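Local atomic coordinates of putative Killer protein (Pseudomonas putida, PDB entry 6F8S), a protein that probably acts as the HigB-like toxin of a type II toxin-antitoxin system, a RelE-related protein of the kind that cleaves messenger RNA on the ribosome. Residues L42-L51 with W84-V92; L51-E60 with S71-F82. One frame throughout, in Å; residues are numbered along the deposited sequence.

Contact 1 (L42-L51 with W84-V92)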
# COMPACT_ATOMS: atom_id res chain seq x y z
N LEU B 42 -9.45 -3.31 -8.26
CA LEU B 42 -9.75 -1.90 -8.50
C LEU B 42 -9.13 -1.01 -7.43
O LEU B 42 -8.50 -0.01 -7.74
CB LEU B 42 -11.25 -1.64 -8.54
CG LEU B 42 -12.03 -1.86 -9.83
CD1 LEU B 42 -13.46 -1.52 -9.55
CD2 LEU B 42 -11.50 -0.99 -10.94
N ASP B 43 -9.33 -1.38 -6.17
CA ASP B 43 -8.75 -0.61 -5.08
C ASP B 43 -7.22 -0.68 -5.07
O ASP B 43 -6.56 0.28 -4.69
CB ASP B 43 -9.32 -1.08 -3.74
CG ASP B 43 -10.70 -0.50 -3.46
N ALA B 44 -6.65 -1.80 -5.51
CA ALA B 44 -5.21 -1.97 -5.45
C ALA B 44 -4.49 -1.33 -6.65
O ALA B 44 -3.29 -1.11 -6.59
CB ALA B 44 -4.86 -3.43 -5.36
N ALA B 45 -5.21 -1.05 -7.73
CA ALA B 45 -4.60 -0.60 -8.97
C ALA B 45 -3.91 0.75 -8.83
O ALA B 45 -4.44 1.69 -8.22
CB ALA B 45 -5.63 -0.55 -10.08
N THR B 46 -2.73 0.84 -9.41
CA THR B 46 -1.92 2.04 -9.37
C THR B 46 -1.85 2.67 -10.76
O THR B 46 -1.74 3.88 -10.90
CB THR B 46 -0.54 1.71 -8.83
OG1 THR B 46 -0.58 1.85 -7.41
CG2 THR B 46 0.50 2.58 -9.38
N GLU B 47 -1.94 1.81 -11.78
CA GLU B 47 -1.93 2.24 -13.17
C GLU B 47 -2.97 1.43 -13.94
O GLU B 47 -3.30 0.31 -13.54
CB GLU B 47 -0.53 2.06 -13.80
CG GLU B 47 0.51 3.05 -13.30
CD GLU B 47 1.89 2.83 -13.89
OE1 GLU B 47 2.02 2.09 -14.90
OE2 GLU B 47 2.86 3.42 -13.35
N LEU B 48 -3.46 1.99 -15.04
CA LEU B 48 -4.44 1.33 -15.87
C LEU B 48 -4.00 -0.07 -16.32
O LEU B 48 -4.85 -0.96 -16.49
CB LEU B 48 -4.77 2.20 -17.08
CG LEU B 48 -5.84 1.63 -18.00
CD1 LEU B 48 -7.08 1.24 -17.20
CD2 LEU B 48 -6.22 2.64 -19.07
N ARG B 49 -2.70 -0.29 -16.48
CA ARG B 49 -2.20 -1.62 -16.86
C ARG B 49 -2.58 -2.69 -15.84
O ARG B 49 -2.78 -3.86 -16.19
CB ARG B 49 -0.69 -1.61 -17.06
CG ARG B 49 0.12 -1.29 -15.83
CD ARG B 49 1.62 -1.18 -16.19
NE ARG B 49 1.94 0.12 -16.76
CZ ARG B 49 2.22 0.34 -18.04
NH1 ARG B 49 2.24 -0.67 -18.89
NH2 ARG B 49 2.49 1.56 -18.46
N ASP B 50 -2.72 -2.28 -14.58
CA ASP B 50 -3.10 -3.19 -13.52
C ASP B 50 -4.49 -3.77 -13.79
O ASP B 50 -4.78 -4.90 -13.37
CB ASP B 50 -3.07 -2.48 -12.17
CG ASP B 50 -1.64 -2.09 -11.75
OD1 ASP B 50 -0.69 -2.79 -12.17
OD2 ASP B 50 -1.47 -1.10 -10.99
N LEU B 51 -5.33 -3.04 -14.51
CA LEU B 51 -6.67 -3.55 -14.81
C LEU B 51 -6.74 -4.12 -16.21
O LEU B 51 -7.50 -5.03 -16.46
CB LEU B 51 -7.71 -2.45 -14.63
CG LEU B 51 -7.76 -2.01 -13.17
CD1 LEU B 51 -8.59 -0.76 -13.04
CD2 LEU B 51 -8.29 -3.13 -12.26
N TRP B 84 -10.85 5.93 -15.06
CA TRP B 84 -9.51 5.95 -14.54
C TRP B 84 -9.01 7.38 -14.31
O TRP B 84 -9.11 8.22 -15.21
CB TRP B 84 -8.55 5.21 -15.47
CG TRP B 84 -7.23 5.16 -14.85
CD1 TRP B 84 -6.15 5.93 -15.16
CD2 TRP B 84 -6.84 4.34 -13.74
NE1 TRP B 84 -5.10 5.62 -14.34
CE2 TRP B 84 -5.49 4.65 -13.45
CE3 TRP B 84 -7.49 3.36 -12.98
CZ2 TRP B 84 -4.78 4.01 -12.43
CZ3 TRP B 84 -6.79 2.73 -11.96
CH2 TRP B 84 -5.44 3.06 -11.70
N THR B 85 -8.51 7.66 -13.11
CA THR B 85 -7.82 8.92 -12.85
C THR B 85 -6.42 8.61 -12.36
O THR B 85 -6.06 7.45 -12.14
CB THR B 85 -8.54 9.81 -11.80
OG1 THR B 85 -7.71 10.92 -11.46
CG2 THR B 85 -8.79 9.08 -10.54
N GLU B 86 -5.62 9.67 -12.19
CA GLU B 86 -4.32 9.56 -11.56
C GLU B 86 -4.46 8.90 -10.20
O GLU B 86 -3.60 8.13 -9.78
CB GLU B 86 -3.67 10.94 -11.42
N HIS B 87 -5.56 9.19 -9.51
CA HIS B 87 -5.75 8.71 -8.15
C HIS B 87 -6.62 7.46 -8.07
O HIS B 87 -7.21 7.18 -7.02
CB HIS B 87 -6.33 9.83 -7.28
CG HIS B 87 -5.38 10.99 -7.06
ND1 HIS B 87 -5.20 11.98 -8.00
CD2 HIS B 87 -4.57 11.28 -6.03
CE1 HIS B 87 -4.31 12.85 -7.54
NE2 HIS B 87 -3.91 12.45 -6.35
N GLY B 88 -6.68 6.70 -9.16
CA GLY B 88 -7.35 5.40 -9.15
C GLY B 88 -8.74 5.36 -9.75
O GLY B 88 -9.20 6.32 -10.33
N PRO B 89 -9.43 4.22 -9.64
CA PRO B 89 -10.77 4.09 -10.23
C PRO B 89 -11.80 5.03 -9.60
O PRO B 89 -11.88 5.10 -8.38
CB PRO B 89 -11.13 2.64 -9.95
CG PRO B 89 -9.82 1.95 -9.81
CD PRO B 89 -8.92 2.94 -9.14
N VAL B 90 -12.57 5.72 -10.42
CA VAL B 90 -13.61 6.63 -9.92
C VAL B 90 -14.95 6.34 -10.64
O VAL B 90 -14.96 5.84 -11.77
CB VAL B 90 -13.19 8.12 -10.12
CG1 VAL B 90 -13.40 8.57 -11.56
CG2 VAL B 90 -13.94 9.02 -9.16
N ASN B 91 -16.06 6.67 -9.99
CA ASN B 91 -17.40 6.40 -10.55
C ASN B 91 -17.62 4.95 -10.91
O ASN B 91 -18.02 4.64 -12.04
CB ASN B 91 -17.64 7.24 -11.81
CG ASN B 91 -17.74 8.69 -11.51
OD1 ASN B 91 -18.32 9.09 -10.49
ND2 ASN B 91 -17.18 9.51 -12.40
N VAL B 92 -17.35 4.06 -9.97
CA VAL B 92 -17.51 2.63 -10.23
C VAL B 92 -19.01 2.26 -10.28
O VAL B 92 -19.76 2.59 -9.37
CB VAL B 92 -16.77 1.81 -9.18
CG1 VAL B 92 -16.91 0.35 -9.45
CG2 VAL B 92 -15.29 2.21 -9.17

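Contact 2 (L51-E60 with S71-F82)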
# COMPACT_ATOMS: atom_id res chain seq x y z
N LEU B 51 -5.33 -3.04 -14.51
CA LEU B 51 -6.67 -3.55 -14.81
C LEU B 51 -6.74 -4.12 -16.21
O LEU B 51 -7.50 -5.03 -16.46
CB LEU B 51 -7.71 -2.45 -14.63
CG LEU B 51 -7.76 -2.01 -13.17
CD1 LEU B 51 -8.59 -0.76 -13.04
CD2 LEU B 51 -8.29 -3.13 -12.26
N ARG B 52 -5.91 -3.60 -17.12
CA ARG B 52 -5.84 -4.10 -18.49
C ARG B 52 -5.08 -5.42 -18.63
O ARG B 52 -5.42 -6.26 -19.45
CB ARG B 52 -5.18 -3.05 -19.40
CG ARG B 52 -5.23 -3.38 -20.88
CD ARG B 52 -5.18 -2.11 -21.68
NE ARG B 52 -4.11 -1.27 -21.17
CZ ARG B 52 -4.06 0.05 -21.27
NH1 ARG B 52 -5.05 0.70 -21.89
NH2 ARG B 52 -3.03 0.72 -20.75
N SER B 53 -4.04 -5.60 -17.83
CA SER B 53 -3.20 -6.78 -18.00
C SER B 53 -3.86 -8.11 -17.63
O SER B 53 -3.69 -9.07 -18.38
CB SER B 53 -1.89 -6.63 -17.23
OG SER B 53 -1.07 -5.66 -17.87
N PRO B 54 -4.58 -8.19 -16.49
CA PRO B 54 -5.12 -9.52 -16.17
C PRO B 54 -6.12 -9.96 -17.22
O PRO B 54 -7.11 -9.26 -17.43
CB PRO B 54 -5.80 -9.33 -14.80
CG PRO B 54 -5.24 -8.06 -14.26
CD PRO B 54 -4.96 -7.20 -15.46
N PRO B 55 -5.86 -11.08 -17.90
CA PRO B 55 -6.79 -11.46 -18.98
C PRO B 55 -8.20 -11.78 -18.43
O PRO B 55 -9.20 -11.62 -19.14
CB PRO B 55 -6.12 -12.69 -19.60
CG PRO B 55 -5.17 -13.20 -18.55
CD PRO B 55 -4.74 -12.03 -17.74
N GLY B 56 -8.28 -12.18 -17.17
CA GLY B 56 -9.56 -12.35 -16.52
C GLY B 56 -10.42 -11.09 -16.43
O GLY B 56 -11.62 -11.18 -16.20
N ASN B 57 -9.81 -9.92 -16.60
CA ASN B 57 -10.57 -8.67 -16.56
C ASN B 57 -11.25 -8.37 -17.87
O ASN B 57 -12.25 -7.65 -17.89
CB ASN B 57 -9.69 -7.49 -16.18
CG ASN B 57 -9.57 -7.32 -14.69
OD1 ASN B 57 -10.14 -8.10 -13.92
ND2 ASN B 57 -8.81 -6.32 -14.27
N ARG B 58 -10.69 -8.92 -18.96
CA ARG B 58 -11.14 -8.64 -20.32
C ARG B 58 -11.49 -7.16 -20.47
O ARG B 58 -12.60 -6.82 -20.84
CB ARG B 58 -12.35 -9.52 -20.70
CG ARG B 58 -12.20 -10.29 -22.00
CD ARG B 58 -13.53 -10.91 -22.44
NE ARG B 58 -14.23 -10.12 -23.45
CZ ARG B 58 -15.55 -9.92 -23.50
NH1 ARG B 58 -16.37 -10.46 -22.60
NH2 ARG B 58 -16.06 -9.17 -24.48
N LEU B 59 -10.53 -6.30 -20.15
CA LEU B 59 -10.76 -4.85 -20.13
C LEU B 59 -11.25 -4.33 -21.48
O LEU B 59 -10.71 -4.69 -22.53
CB LEU B 59 -9.50 -4.10 -19.70
CG LEU B 59 -9.71 -2.60 -19.52
CD1 LEU B 59 -10.68 -2.36 -18.39
CD2 LEU B 59 -8.43 -1.85 -19.24
N GLU B 60 -12.28 -3.49 -21.45
CA GLU B 60 -12.81 -2.85 -22.65
C GLU B 60 -13.11 -1.39 -22.39
O GLU B 60 -13.15 -0.95 -21.24
CB GLU B 60 -14.05 -3.60 -23.14
CG GLU B 60 -13.74 -5.03 -23.54
CD GLU B 60 -14.96 -5.85 -23.88
OE1 GLU B 60 -16.10 -5.34 -23.75
OE2 GLU B 60 -14.77 -7.03 -24.27
N SER B 71 -14.32 -0.92 -18.57
CA SER B 71 -15.04 -1.91 -17.79
C SER B 71 -14.28 -3.24 -17.74
O SER B 71 -13.54 -3.58 -18.67
CB SER B 71 -16.44 -2.13 -18.37
OG SER B 71 -16.36 -2.86 -19.56
N ILE B 72 -14.47 -3.96 -16.64
CA ILE B 72 -13.88 -5.28 -16.50
C ILE B 72 -14.98 -6.32 -16.32
O ILE B 72 -16.03 -6.05 -15.72
CB ILE B 72 -12.88 -5.33 -15.33
CG1 ILE B 72 -13.53 -4.89 -14.04
CG2 ILE B 72 -11.64 -4.43 -15.62
CD1 ILE B 72 -12.65 -5.08 -12.84
N ARG B 73 -14.75 -7.50 -16.88
CA ARG B 73 -15.70 -8.59 -16.79
C ARG B 73 -15.80 -9.09 -15.36
O ARG B 73 -14.79 -9.35 -14.72
CB ARG B 73 -15.27 -9.72 -17.73
CG ARG B 73 -16.26 -10.89 -17.87
CD ARG B 73 -15.88 -11.78 -19.05
NE ARG B 73 -16.85 -12.84 -19.31
CZ ARG B 73 -16.90 -13.99 -18.64
NH1 ARG B 73 -16.04 -14.24 -17.66
NH2 ARG B 73 -17.82 -14.90 -18.94
N VAL B 74 -17.03 -9.19 -14.84
CA VAL B 74 -17.29 -9.95 -13.61
C VAL B 74 -17.77 -11.36 -14.00
O VAL B 74 -17.27 -12.36 -13.50
CB VAL B 74 -18.34 -9.26 -12.70
CG1 VAL B 74 -18.76 -10.20 -11.57
CG2 VAL B 74 -17.79 -7.97 -12.13
N ASN B 75 -18.76 -11.42 -14.89
CA ASN B 75 -19.08 -12.65 -15.61
C ASN B 75 -19.69 -12.31 -16.98
O ASN B 75 -19.57 -11.18 -17.45
CB ASN B 75 -20.01 -13.57 -14.80
CG ASN B 75 -21.36 -12.93 -14.44
OD1 ASN B 75 -21.86 -12.01 -15.09
ND2 ASN B 75 -21.96 -13.46 -13.39
N ASP B 76 -20.33 -13.29 -17.61
CA ASP B 76 -20.91 -13.08 -18.93
C ASP B 76 -22.01 -12.01 -18.92
O ASP B 76 -22.30 -11.38 -19.94
CB ASP B 76 -21.47 -14.40 -19.48
CG ASP B 76 -22.71 -14.89 -18.73
OD1 ASP B 76 -22.85 -14.57 -17.52
OD2 ASP B 76 -23.55 -15.59 -19.33
N GLN B 77 -22.62 -11.78 -17.76
CA GLN B 77 -23.72 -10.84 -17.64
C GLN B 77 -23.25 -9.46 -17.13
O GLN B 77 -23.61 -8.43 -17.69
CB GLN B 77 -24.83 -11.41 -16.73
CG GLN B 77 -26.06 -10.51 -16.65
CD GLN B 77 -27.11 -10.95 -15.63
OE1 GLN B 77 -26.94 -11.96 -14.94
NE2 GLN B 77 -28.21 -10.19 -15.54
N TRP B 78 -22.45 -9.45 -16.06
CA TRP B 78 -22.14 -8.21 -15.35
C TRP B 78 -20.73 -7.73 -15.56
O TRP B 78 -19.78 -8.52 -15.56
CB TRP B 78 -22.36 -8.37 -13.86
CG TRP B 78 -23.77 -8.61 -13.47
CD1 TRP B 78 -24.31 -9.78 -13.09
CD2 TRP B 78 -24.83 -7.63 -13.43
NE1 TRP B 78 -25.64 -9.61 -12.80
CE2 TRP B 78 -25.98 -8.30 -13.01
CE3 TRP B 78 -24.90 -6.27 -13.71
CZ2 TRP B 78 -27.21 -7.65 -12.85
CZ3 TRP B 78 -26.12 -5.62 -13.55
CH2 TRP B 78 -27.26 -6.32 -13.14
N ARG B 79 -20.60 -6.41 -15.71
CA ARG B 79 -19.32 -5.74 -15.79
C ARG B 79 -19.27 -4.53 -14.87
O ARG B 79 -20.25 -3.80 -14.72
CB ARG B 79 -19.04 -5.29 -17.22
CG ARG B 79 -18.55 -6.41 -18.10
CD ARG B 79 -18.38 -5.96 -19.54
NE ARG B 79 -17.51 -6.90 -20.23
CZ ARG B 79 -16.20 -6.73 -20.38
NH1 ARG B 79 -15.60 -5.65 -19.91
NH2 ARG B 79 -15.49 -7.66 -21.00
N LEU B 80 -18.10 -4.32 -14.26
CA LEU B 80 -17.82 -3.09 -13.53
C LEU B 80 -17.33 -1.99 -14.47
O LEU B 80 -16.30 -2.14 -15.07
CB LEU B 80 -16.78 -3.35 -12.44
CG LEU B 80 -17.34 -4.12 -11.25
CD1 LEU B 80 -16.23 -4.82 -10.49
CD2 LEU B 80 -18.12 -3.18 -10.33
N CYS B 81 -18.11 -0.92 -14.60
CA CYS B 81 -17.70 0.29 -15.32
C CYS B 81 -17.02 1.25 -14.35
O CYS B 81 -17.35 1.28 -13.17
CB CYS B 81 -18.89 1.00 -15.99
SG CYS B 81 -19.09 0.74 -17.78
N PHE B 82 -16.07 2.04 -14.86
CA PHE B 82 -15.37 3.03 -14.04
C PHE B 82 -14.58 4.02 -14.90
O PHE B 82 -14.32 3.77 -16.09
CB PHE B 82 -14.39 2.35 -13.06
CG PHE B 82 -13.26 1.63 -13.75
CD1 PHE B 82 -13.39 0.30 -14.13
CD2 PHE B 82 -12.08 2.28 -14.05
CE1 PHE B 82 -12.35 -0.36 -14.79
CE2 PHE B 82 -11.05 1.63 -14.70
CZ PHE B 82 -11.19 0.30 -15.07

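Contact 1 (L42-L51 with W84-V92)
The backbones of 42-51 and 84-92 come closest where Leu-42 faces Pro-89, their CA atoms 6.3 Å apart, and no hydrogen bond passes between them. The indole of Trp-84 fills the gap, carried toward the loop 45-48 with CG anti to the backbone N (chi1 -175°). Leu-48 covers one face of the ring: its CB stands almost exactly on the normal of the five-membered ring, 4.3 Å from the centroid, in a CH-pi contact. Gly-88 CA lies over the opposite face, near the rim. Thr-46 O meets the ring edge in its plane, 3.4 Å from Trp-84 CZ2. Ala-45 CB packs 4.0 Å from Trp-84 CH2.

Strands 79-85 and 88-95 form a beta hairpin here, joined by a type I turn from Thr-85 to Gly-88, and the contact packs the base of this turn against the link between helices 31-44 and 49-52. Beyond the indole, Leu-42 CD2 lies 3.6 Å from Pro-89 CG, and the other branch of Leu-42, CD1, meets Val-92 CG1 tip to tip at 3.9 Å.

The link is braced by Asp-50, whose OD2 takes Thr-46 N on its anti lone pair (2.8 Å) and Glu-47 N from above the carboxylate plane. Asp-50 OD1 is hydrogen-bonded to the backbone of the chain of another protein in the assembly.

Contact 2 (L51-E60 with S71-F82)
Leu-51 and Phe-82 meet head-on from the two segments at the apolar centre, with Leu-51 CD1 3.5 Å from Phe-82 CZ. Leu-59 adds to it: with CG anti to the backbone N (chi1 -174°), its side chain turns back so that Leu-59 CD1 reaches Ile-72 CG2 at 3.6 Å. The amide of Asn-57 lies alongside Ile-72, and Asn-57 ND2 bonds Leu-51 O at 2.9 Å, in plane and on a lone pair, tying Leu-51, in helix 49-52, to the 3-10 segment 55-57.

Backbone bonds follow outward. Asn-57 O accepts Arg-73 N at 2.7 Å, and Glu-60 and Ser-71 form an antiparallel hydrogen-bonded pair, a single bridge to strand 69-73.

At the polar edge the Arg-79 guanidinium is fixed from several sides. Arg-79 NH2 donates, in the carbonyl plane, to a lone pair of Arg-58 O (3.0 Å), and Arg-79 NH1 to Ser-71 OG. The Glu-60 carboxylate stacks over one face, the planes 15° apart, in a purely electrostatic pairing, and Arg-73 N lies over the other. Arg-79 NH2 also sits above the centre of the Arg-58 guanidinium, the two planes nearly perpendicular (82°); Glu-60 is salt-bridged to both arginines, joining the three residues in one network.

On the helix 31-44 side, Lys-38 NZ bonds both Asn-57 OD1 and Arg-73 O, and strand 79-85 pairs onward with strand 88-95.

In the fold
From the N terminus of the model, helix 31-44 leads into the link to helix 49-52, the first half of contact 1. Helix 49-52 then passes into 51-60, so Leu-51 serves both contacts. The chain next runs through a partly unmodelled loop to strand 69-73, where contact 2 begins to close the shorter loop, and turns into strand 79-85, which completes it. Only with the hairpin of strands 79-85 and 88-95 is contact 1 completed, its longer loop enclosing the whole of contact 2. Leu-42 against Phe-82 and Val-92 against Leu-80 join the two contacts, about 13 Å apart between centres. Together they hold both helices on one three-stranded antiparallel sheet, consistent with the compact RelE-like fold.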